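Local coordinates for protein 4-hydroxy-3-methylbut-2-enyl diphosphate reductase (Aquifex aeolicus, PDB 3DNF) that catalyses the last step of the non-mevalonate isoprenoid pathway, reducing 4-hydroxy-3-methylbut-2-enyl diphosphate to isopentenyl and dimethylallyl diphosphate at an iron-sulfur cluster, at residues F12-K17 against C96-A101; K33-G38 against G60-E65; S202-A207 against K232-N237. One frame throughout, in Å; residues are numbered along the deposited sequence.

Contact 1. Residues F12-K17 against C96-A101. With F3S (Fe3-s4 cluster), chain E.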
# COMPACT_ATOMS: atom_id res chain seq x y z
N PHE B 12 -2.23 -28.59 11.87
CA PHE B 12 -1.84 -28.42 10.46
C PHE B 12 -2.86 -27.56 9.72
O PHE B 12 -4.08 -27.72 9.88
CB PHE B 12 -1.81 -29.77 9.68
CG PHE B 12 -0.71 -30.73 10.06
CD1 PHE B 12 0.35 -30.35 10.88
CD2 PHE B 12 -0.72 -32.02 9.53
CE1 PHE B 12 1.36 -31.26 11.20
CE2 PHE B 12 0.28 -32.93 9.83
CZ PHE B 12 1.33 -32.54 10.67
N CYS B 13 -2.35 -26.68 8.89
CA CYS B 13 -3.17 -25.95 7.93
C CYS B 13 -3.65 -26.87 6.81
O CYS B 13 -3.16 -28.00 6.63
CB CYS B 13 -2.34 -24.85 7.32
SG CYS B 13 -0.95 -25.59 6.51
N PHE B 14 -4.56 -26.34 6.01
CA PHE B 14 -5.10 -27.08 4.88
C PHE B 14 -4.02 -27.72 3.97
O PHE B 14 -4.07 -28.92 3.67
CB PHE B 14 -5.96 -26.13 4.06
CG PHE B 14 -6.35 -26.68 2.73
CD1 PHE B 14 -7.36 -27.62 2.63
CD2 PHE B 14 -5.68 -26.27 1.58
CE1 PHE B 14 -7.71 -28.16 1.37
CE2 PHE B 14 -6.01 -26.79 0.32
CZ PHE B 14 -7.01 -27.73 0.22
N GLY B 15 -3.06 -26.92 3.54
CA GLY B 15 -2.02 -27.38 2.63
C GLY B 15 -1.15 -28.47 3.20
O GLY B 15 -0.81 -29.40 2.51
N VAL B 16 -0.78 -28.38 4.47
CA VAL B 16 0.10 -29.42 5.03
C VAL B 16 -0.69 -30.73 5.24
O VAL B 16 -0.18 -31.82 4.99
CB VAL B 16 0.79 -28.91 6.33
CG1 VAL B 16 1.40 -30.07 7.12
CG2 VAL B 16 1.85 -27.87 5.98
N LYS B 17 -1.92 -30.61 5.73
CA LYS B 17 -2.81 -31.74 5.87
C LYS B 17 -2.93 -32.46 4.53
O LYS B 17 -2.80 -33.66 4.46
CB LYS B 17 -4.21 -31.26 6.30
CG LYS B 17 -4.43 -31.11 7.76
CD LYS B 17 -5.93 -30.94 8.01
CE LYS B 17 -6.35 -31.55 9.35
NZ LYS B 17 -6.76 -30.51 10.32
N CYS B 96 1.05 -26.57 -1.90
CA CYS B 96 -0.25 -26.02 -1.45
C CYS B 96 -0.92 -25.24 -2.60
O CYS B 96 -0.22 -24.46 -3.29
CB CYS B 96 -0.06 -25.12 -0.22
SG CYS B 96 -1.62 -24.50 0.47
N PRO B 97 -2.25 -25.44 -2.83
CA PRO B 97 -3.03 -24.66 -3.82
C PRO B 97 -2.81 -23.15 -3.62
O PRO B 97 -2.75 -22.41 -4.60
CB PRO B 97 -4.47 -25.08 -3.52
CG PRO B 97 -4.30 -26.51 -3.06
CD PRO B 97 -3.13 -26.42 -2.14
N TYR B 98 -2.61 -22.71 -2.37
CA TYR B 98 -2.41 -21.27 -2.12
C TYR B 98 -1.02 -20.79 -2.50
O TYR B 98 -0.83 -19.63 -2.83
CB TYR B 98 -2.75 -20.88 -0.68
CG TYR B 98 -4.14 -21.35 -0.34
CD1 TYR B 98 -5.19 -21.22 -1.25
CD2 TYR B 98 -4.41 -21.99 0.87
CE1 TYR B 98 -6.47 -21.69 -0.96
CE2 TYR B 98 -5.68 -22.45 1.18
CZ TYR B 98 -6.71 -22.30 0.24
OH TYR B 98 -7.98 -22.75 0.53
N VAL B 99 -0.05 -21.68 -2.46
CA VAL B 99 1.29 -21.39 -2.96
C VAL B 99 1.25 -21.37 -4.48
O VAL B 99 1.83 -20.48 -5.09
CB VAL B 99 2.35 -22.41 -2.39
CG1 VAL B 99 3.71 -22.28 -3.11
CG2 VAL B 99 2.58 -22.18 -0.86
N LYS B 100 0.57 -22.34 -5.09
CA LYS B 100 0.35 -22.30 -6.52
C LYS B 100 -0.31 -21.00 -7.00
O LYS B 100 -0.01 -20.52 -8.08
CB LYS B 100 -0.47 -23.48 -7.02
CG LYS B 100 0.24 -24.87 -6.98
CD LYS B 100 1.64 -24.92 -7.67
CE LYS B 100 1.61 -24.43 -9.09
NZ LYS B 100 2.96 -24.45 -9.66
N ALA B 101 -1.17 -20.43 -6.18
CA ALA B 101 -1.78 -19.15 -6.52
C ALA B 101 -0.74 -18.00 -6.58
O ALA B 101 -0.91 -17.04 -7.33
CB ALA B 101 -2.88 -18.81 -5.56
FE1 F3S E . -1.63 -21.63 4.14
FE3 F3S E . -1.05 -23.56 2.33
FE4 F3S E . -0.68 -23.77 4.76
S1 F3S E . -0.48 -21.36 2.22
S2 F3S E . -0.47 -22.04 6.06
S3 F3S E . -2.68 -23.65 3.93
S4 F3S E . 0.52 -24.91 3.35

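Contact 2. Residues K33-G38 against G60-E65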
# COMPACT_ATOMS: atom_id res chain seq x y z
N LYS B 33 10.42 -46.92 -4.22
CA LYS B 33 10.47 -46.38 -2.87
C LYS B 33 9.87 -44.96 -2.85
O LYS B 33 10.14 -44.18 -3.77
CB LYS B 33 11.90 -46.36 -2.38
CG LYS B 33 12.11 -45.82 -0.98
CD LYS B 33 13.41 -46.35 -0.40
CE LYS B 33 13.75 -45.66 0.92
NZ LYS B 33 14.84 -46.36 1.64
N VAL B 34 9.08 -44.65 -1.81
CA VAL B 34 8.43 -43.32 -1.67
C VAL B 34 9.22 -42.35 -0.79
O VAL B 34 9.49 -42.61 0.40
CB VAL B 34 6.96 -43.44 -1.12
CG1 VAL B 34 6.33 -42.02 -0.99
CG2 VAL B 34 6.10 -44.38 -2.05
N TYR B 35 9.53 -41.19 -1.39
CA TYR B 35 10.27 -40.13 -0.68
C TYR B 35 9.46 -38.85 -0.73
O TYR B 35 8.77 -38.57 -1.71
CB TYR B 35 11.57 -39.81 -1.39
CG TYR B 35 12.60 -40.90 -1.38
CD1 TYR B 35 13.56 -40.93 -0.41
CD2 TYR B 35 12.62 -41.86 -2.40
CE1 TYR B 35 14.56 -41.92 -0.41
CE2 TYR B 35 13.58 -42.84 -2.40
CZ TYR B 35 14.55 -42.87 -1.43
OH TYR B 35 15.54 -43.83 -1.43
N THR B 36 9.61 -38.07 0.34
CA THR B 36 9.26 -36.66 0.31
C THR B 36 10.57 -35.97 0.01
O THR B 36 11.67 -36.47 0.33
CB THR B 36 8.61 -36.16 1.68
OG1 THR B 36 9.51 -36.37 2.78
CG2 THR B 36 7.25 -36.84 1.94
N LEU B 37 10.46 -34.86 -0.69
CA LEU B 37 11.66 -34.10 -1.02
C LEU B 37 12.04 -33.23 0.18
O LEU B 37 11.54 -32.10 0.31
CB LEU B 37 11.41 -33.24 -2.25
CG LEU B 37 11.37 -33.92 -3.60
CD1 LEU B 37 11.00 -32.85 -4.66
CD2 LEU B 37 12.75 -34.53 -3.90
N GLY B 38 12.89 -33.78 1.03
CA GLY B 38 13.20 -33.24 2.36
C GLY B 38 12.09 -33.69 3.32
O GLY B 38 11.07 -34.23 2.88
N GLY B 60 19.33 -36.29 0.01
CA GLY B 60 20.21 -35.78 -1.06
C GLY B 60 19.53 -36.09 -2.39
O GLY B 60 18.43 -35.62 -2.68
N GLU B 61 20.22 -36.88 -3.21
CA GLU B 61 19.72 -37.22 -4.53
C GLU B 61 19.73 -38.77 -4.61
O GLU B 61 20.07 -39.38 -5.63
CB GLU B 61 20.61 -36.51 -5.57
CG GLU B 61 20.21 -36.63 -7.03
CD GLU B 61 18.86 -36.02 -7.41
OE1 GLU B 61 18.39 -34.99 -6.90
OE2 GLU B 61 18.23 -36.62 -8.29
N GLU B 62 19.32 -39.42 -3.51
CA GLU B 62 19.43 -40.87 -3.44
C GLU B 62 18.34 -41.65 -4.18
O GLU B 62 18.52 -42.83 -4.44
CB GLU B 62 19.48 -41.36 -1.98
CG GLU B 62 18.19 -41.14 -1.19
CD GLU B 62 18.12 -39.81 -0.45
OE1 GLU B 62 18.52 -38.76 -1.00
OE2 GLU B 62 17.65 -39.84 0.70
N PHE B 63 17.20 -41.01 -4.47
CA PHE B 63 16.10 -41.66 -5.22
C PHE B 63 16.53 -42.01 -6.65
O PHE B 63 17.37 -41.33 -7.25
CB PHE B 63 14.81 -40.81 -5.19
CG PHE B 63 15.08 -39.31 -5.12
CD1 PHE B 63 15.49 -38.63 -6.26
CD2 PHE B 63 14.95 -38.60 -3.93
CE1 PHE B 63 15.77 -37.27 -6.25
CE2 PHE B 63 15.21 -37.20 -3.91
CZ PHE B 63 15.63 -36.56 -5.08
N LYS B 64 15.97 -43.10 -7.16
CA LYS B 64 16.37 -43.64 -8.44
C LYS B 64 15.18 -43.79 -9.38
O LYS B 64 14.03 -43.72 -8.96
CB LYS B 64 17.09 -44.99 -8.27
CG LYS B 64 16.19 -46.16 -7.94
CD LYS B 64 17.02 -47.24 -7.27
CE LYS B 64 16.67 -48.68 -7.61
NZ LYS B 64 15.27 -49.15 -7.73
N GLU B 65 15.46 -44.04 -10.66
CA GLU B 65 14.39 -44.19 -11.64
C GLU B 65 13.32 -45.11 -11.06
O GLU B 65 13.61 -46.20 -10.52
CB GLU B 65 14.93 -44.79 -12.94
CG GLU B 65 13.89 -44.91 -14.03
CD GLU B 65 14.40 -45.64 -15.27
OE1 GLU B 65 15.26 -46.55 -15.14
OE2 GLU B 65 13.92 -45.32 -16.36

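Contact 3. Residues S202-A207 against K232-N237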
# COMPACT_ATOMS: atom_id res chain seq x y z
N SER B 202 -9.13 -18.29 16.89
CA SER B 202 -9.81 -19.41 17.53
C SER B 202 -9.32 -19.62 18.96
O SER B 202 -10.12 -19.96 19.84
CB SER B 202 -9.61 -20.68 16.69
OG SER B 202 -10.28 -21.79 17.28
N VAL B 203 -8.03 -19.41 19.20
CA VAL B 203 -7.45 -19.41 20.55
C VAL B 203 -7.94 -18.21 21.36
O VAL B 203 -8.29 -18.34 22.53
CB VAL B 203 -5.90 -19.48 20.51
CG1 VAL B 203 -5.28 -19.06 21.83
CG2 VAL B 203 -5.46 -20.88 20.13
N LYS B 204 -7.98 -17.04 20.71
CA LYS B 204 -8.52 -15.82 21.33
C LYS B 204 -9.94 -16.02 21.87
O LYS B 204 -10.25 -15.58 22.97
CB LYS B 204 -8.52 -14.65 20.35
CG LYS B 204 -7.18 -13.96 20.19
CD LYS B 204 -7.35 -12.44 20.11
CE LYS B 204 -6.05 -11.73 19.73
NZ LYS B 204 -5.65 -12.00 18.32
N LYS B 205 -10.79 -16.68 21.08
CA LYS B 205 -12.18 -16.91 21.47
C LYS B 205 -12.30 -18.00 22.54
O LYS B 205 -13.14 -17.89 23.45
CB LYS B 205 -13.04 -17.25 20.26
CG LYS B 205 -13.26 -16.09 19.28
CD LYS B 205 -14.36 -16.39 18.25
CE LYS B 205 -14.08 -17.64 17.39
NZ LYS B 205 -13.02 -17.48 16.34
N LEU B 206 -11.47 -19.03 22.46
CA LEU B 206 -11.57 -20.15 23.39
C LEU B 206 -10.94 -19.84 24.76
O LEU B 206 -11.49 -20.23 25.80
CB LEU B 206 -11.00 -21.44 22.79
CG LEU B 206 -11.34 -22.75 23.50
CD1 LEU B 206 -12.85 -22.94 23.68
CD2 LEU B 206 -10.73 -23.97 22.80
N ALA B 207 -9.81 -19.13 24.75
CA ALA B 207 -9.04 -18.85 25.98
C ALA B 207 -9.86 -18.46 27.24
O ALA B 207 -9.72 -19.11 28.27
CB ALA B 207 -7.91 -17.85 25.72
N LYS B 232 -1.94 -17.03 27.07
CA LYS B 232 -1.43 -16.68 28.39
C LYS B 232 -1.85 -15.27 28.82
O LYS B 232 -1.99 -14.97 30.01
CB LYS B 232 0.11 -16.82 28.39
CG LYS B 232 0.81 -16.47 29.70
CD LYS B 232 0.63 -17.56 30.75
CE LYS B 232 1.29 -17.15 32.06
NZ LYS B 232 1.31 -18.37 33.03
N GLU B 233 -2.06 -14.40 27.83
CA GLU B 233 -2.53 -13.04 28.03
C GLU B 233 -4.01 -12.98 28.41
O GLU B 233 -4.44 -12.09 29.14
CB GLU B 233 -2.28 -12.24 26.76
CG GLU B 233 -2.71 -10.78 26.82
CD GLU B 233 -2.56 -10.09 25.48
OE1 GLU B 233 -1.79 -10.59 24.62
OE2 GLU B 233 -3.21 -9.04 25.28
N LEU B 234 -4.79 -13.94 27.91
CA LEU B 234 -6.25 -13.97 28.14
C LEU B 234 -6.68 -14.97 29.21
O LEU B 234 -7.82 -14.92 29.68
CB LEU B 234 -7.00 -14.25 26.83
CG LEU B 234 -6.82 -13.28 25.66
CD1 LEU B 234 -7.40 -13.89 24.39
CD2 LEU B 234 -7.44 -11.92 25.95
N ASN B 235 -5.77 -15.87 29.57
CA ASN B 235 -6.03 -16.89 30.57
C ASN B 235 -4.66 -17.33 31.15
O ASN B 235 -3.84 -17.96 30.42
CB ASN B 235 -6.79 -18.10 29.93
CG ASN B 235 -7.18 -19.15 31.01
OD1 ASN B 235 -6.44 -19.29 32.10
ND2 ASN B 235 -8.22 -19.85 30.74
N PRO B 236 -4.41 -16.99 32.45
CA PRO B 236 -3.12 -17.34 33.12
C PRO B 236 -2.78 -18.84 33.10
O PRO B 236 -1.62 -19.24 33.05
CB PRO B 236 -3.35 -16.82 34.58
CG PRO B 236 -4.83 -16.72 34.73
CD PRO B 236 -5.34 -16.27 33.39
N ASN B 237 -3.84 -19.67 33.06
CA ASN B 237 -3.68 -21.13 33.10
C ASN B 237 -3.44 -21.72 31.72
O ASN B 237 -3.98 -22.77 31.38
CB ASN B 237 -4.89 -21.77 33.78
CG ASN B 237 -5.12 -21.24 35.18
OD1 ASN B 237 -4.17 -21.27 36.01
ND2 ASN B 237 -6.25 -20.77 35.45

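Contact 1. Residues F12-K17 against C96-A101
Gly15 and Cys96 meet beside the iron-sulfur cluster of the trilobal IspH fold, where the N termini of helices 14-26 and 97-111 converge. The cluster is modelled in its three-iron form. It probably starts as a four-iron cluster that loses one iron to oxygen. Cys13 SG binds iron FE4 at 2.5 Å, and Cys96 SG binds iron FE3 at 2.2 Å. Cys193 is the third cysteine of the site.

Both cysteines are also N-caps. Cys13 SG accepts from Val16 N, and Cys96 SG accepts from Tyr98 N at 3.5 Å. Each thiolate therefore meets both an iron and the first turn of a helix, which would probably help to stabilise its negative charge. The two reach the cluster through different torsions. Cys13 SG lies between its backbone N and carbonyl carbon (chi1 60°). Cys96 SG is anti to its backbone N (chi1 -176°).

Between the two ligands the backbone packs tightly. Gly15 CA touches Cys96 SG at 3.6 Å. A CB at this position would run into that sulfur and into sulfide S4 of the cluster, which explains the glycine here. Gly15 N also comes close to sulfide S3.

Phe14 reaches over to Pro97 and Tyr98, and its side chain crosses both of theirs at about a right angle. Pro97 CG meets the Phe14 ring edge at CE2, 3.8 Å away. The rings of Phe14 and Tyr98 are inclined by 41° and touch through Phe14 CD2 and Tyr98 CE2. Tyr98 lays its CB against sulfide S1 at 3.7 Å. It turns its ring edge to sulfide S3, which lies near the ring plane, 3.9 Å from Tyr98 CD2.

Contact 2. Residues K33-G38 against G60-E65
An open alpha/beta lobe sets the scene: Tyr35, on inner strand 34-36 of a four-stranded parallel sheet, meets Phe63 of the loop that links strands 55-57 and 68-71. The pair is T-shaped. The edge of Phe63 points at one face of Tyr35, with ring centroids 5.7 Å apart and planes at 71°. Phe63 CD2 sits above that face, offset toward the rim. Phe63 CB lies 3.7 Å from Tyr35 CE2.

Glu62 meets the far end of the tyrosine, its CG 3.8 Å from Tyr35 OH. Its chain is bent at chi2, and its carboxylate stands steeply to the ring. Backbone N-H groups hold that carboxylate. Gly60 N bonds to Glu62 OE1 at 2.8 Å, on the syn side, and Gln59 N bonds to OE2.

Leu37 CD2 reaches Phe63 CE2 at 3.6 Å. Leu37 is modelled in two conformers, so this touch is less certain. Leu84 of helix 78-86 meets both Leu37 and Phe63. The aromatic pair thus fastens a helix-free connection as it passes over strand 34-36 between that strand's two neighbours, a crossover of the parallel sheet with strand order 2-1-3-4.

Contact 3. Residues S202-A207 against K232-N237
A side-chain amide reaches across to a main-chain carbonyl here: Asn235 ND2 donates to Ala207 O, the one hydrogen bond between the two segments. It is 3.0 Å long and nearly straight, with an N-H...O angle of 172°. The oxygen lies almost in the amide plane of Asn235, while the donor is tilted from the carbonyl plane of Ala207.

The amide works at both ends. Its OD1 accepts from Asn237 N at 2.8 Å, which makes an Asx turn. ND2 also has a weak bond to Asp211 O. With CG anti to the backbone N (chi1 -175°), the amide can hold its own turn and reach Ala207 as well. Two firm bonds, with a weak third, would hold its rotation. With the amide gone, as in an alanine here, Ala207 O would probably be left without its side-chain donor and the turn at Asn237 set free to shift.

Next to the bond the contact is apolar. Ala207 CB faces Leu234 CB at 3.9 Å. Leu234 CG is anti to its carbonyl carbon (chi1 -60°), and its CD1 branch lies against the Lys204 backbone, 3.6 Å from Lys204 O. Lys204 itself turns its ammonium to Glu201 in a salt bridge.

From the helix before the turn, Lys232 NZ reaches Pro236 O, the middle residue of the Asx turn, at 3.1 Å. It comes in the carbonyl plane, on a lone pair. This ties the last part of helix 222-234 to the link that follows.

Further along the helices, Val203 packs on Leu227, Ile230 and Ser231. The contact therefore joins the C-terminal parts of helices 195-206 and 222-234. Asn235 lies where helix 222-234 turns toward strand 238-241, in the beta-alpha-beta crossover from strand 212-216 of a parallel open alpha/beta sheet.

Overall arrangement
The chain starts with strand 3-6 and reaches contact 1 at residues 12-17. It then builds the sheet holding strands 34-36, 55-57, 68-71 and 90-93. Contact 2 closes a short loop inside that sheet, between 33-38 and 60-65, and is nested within the longer loop that contact 1 closes at 96-101. Helix 97-111 leads on to the lobe with strands 115-119 to 185-189. Contact 3 follows in series, within the lobe that strand 3-6 shares with later strands. No contacts cross. Contact 1 brings helices 14-26 and 97-111 together at the cluster. Contacts 2 and 3 each lie within one lobe, their centres about 42 Å apart on opposite sides of the chain's centre.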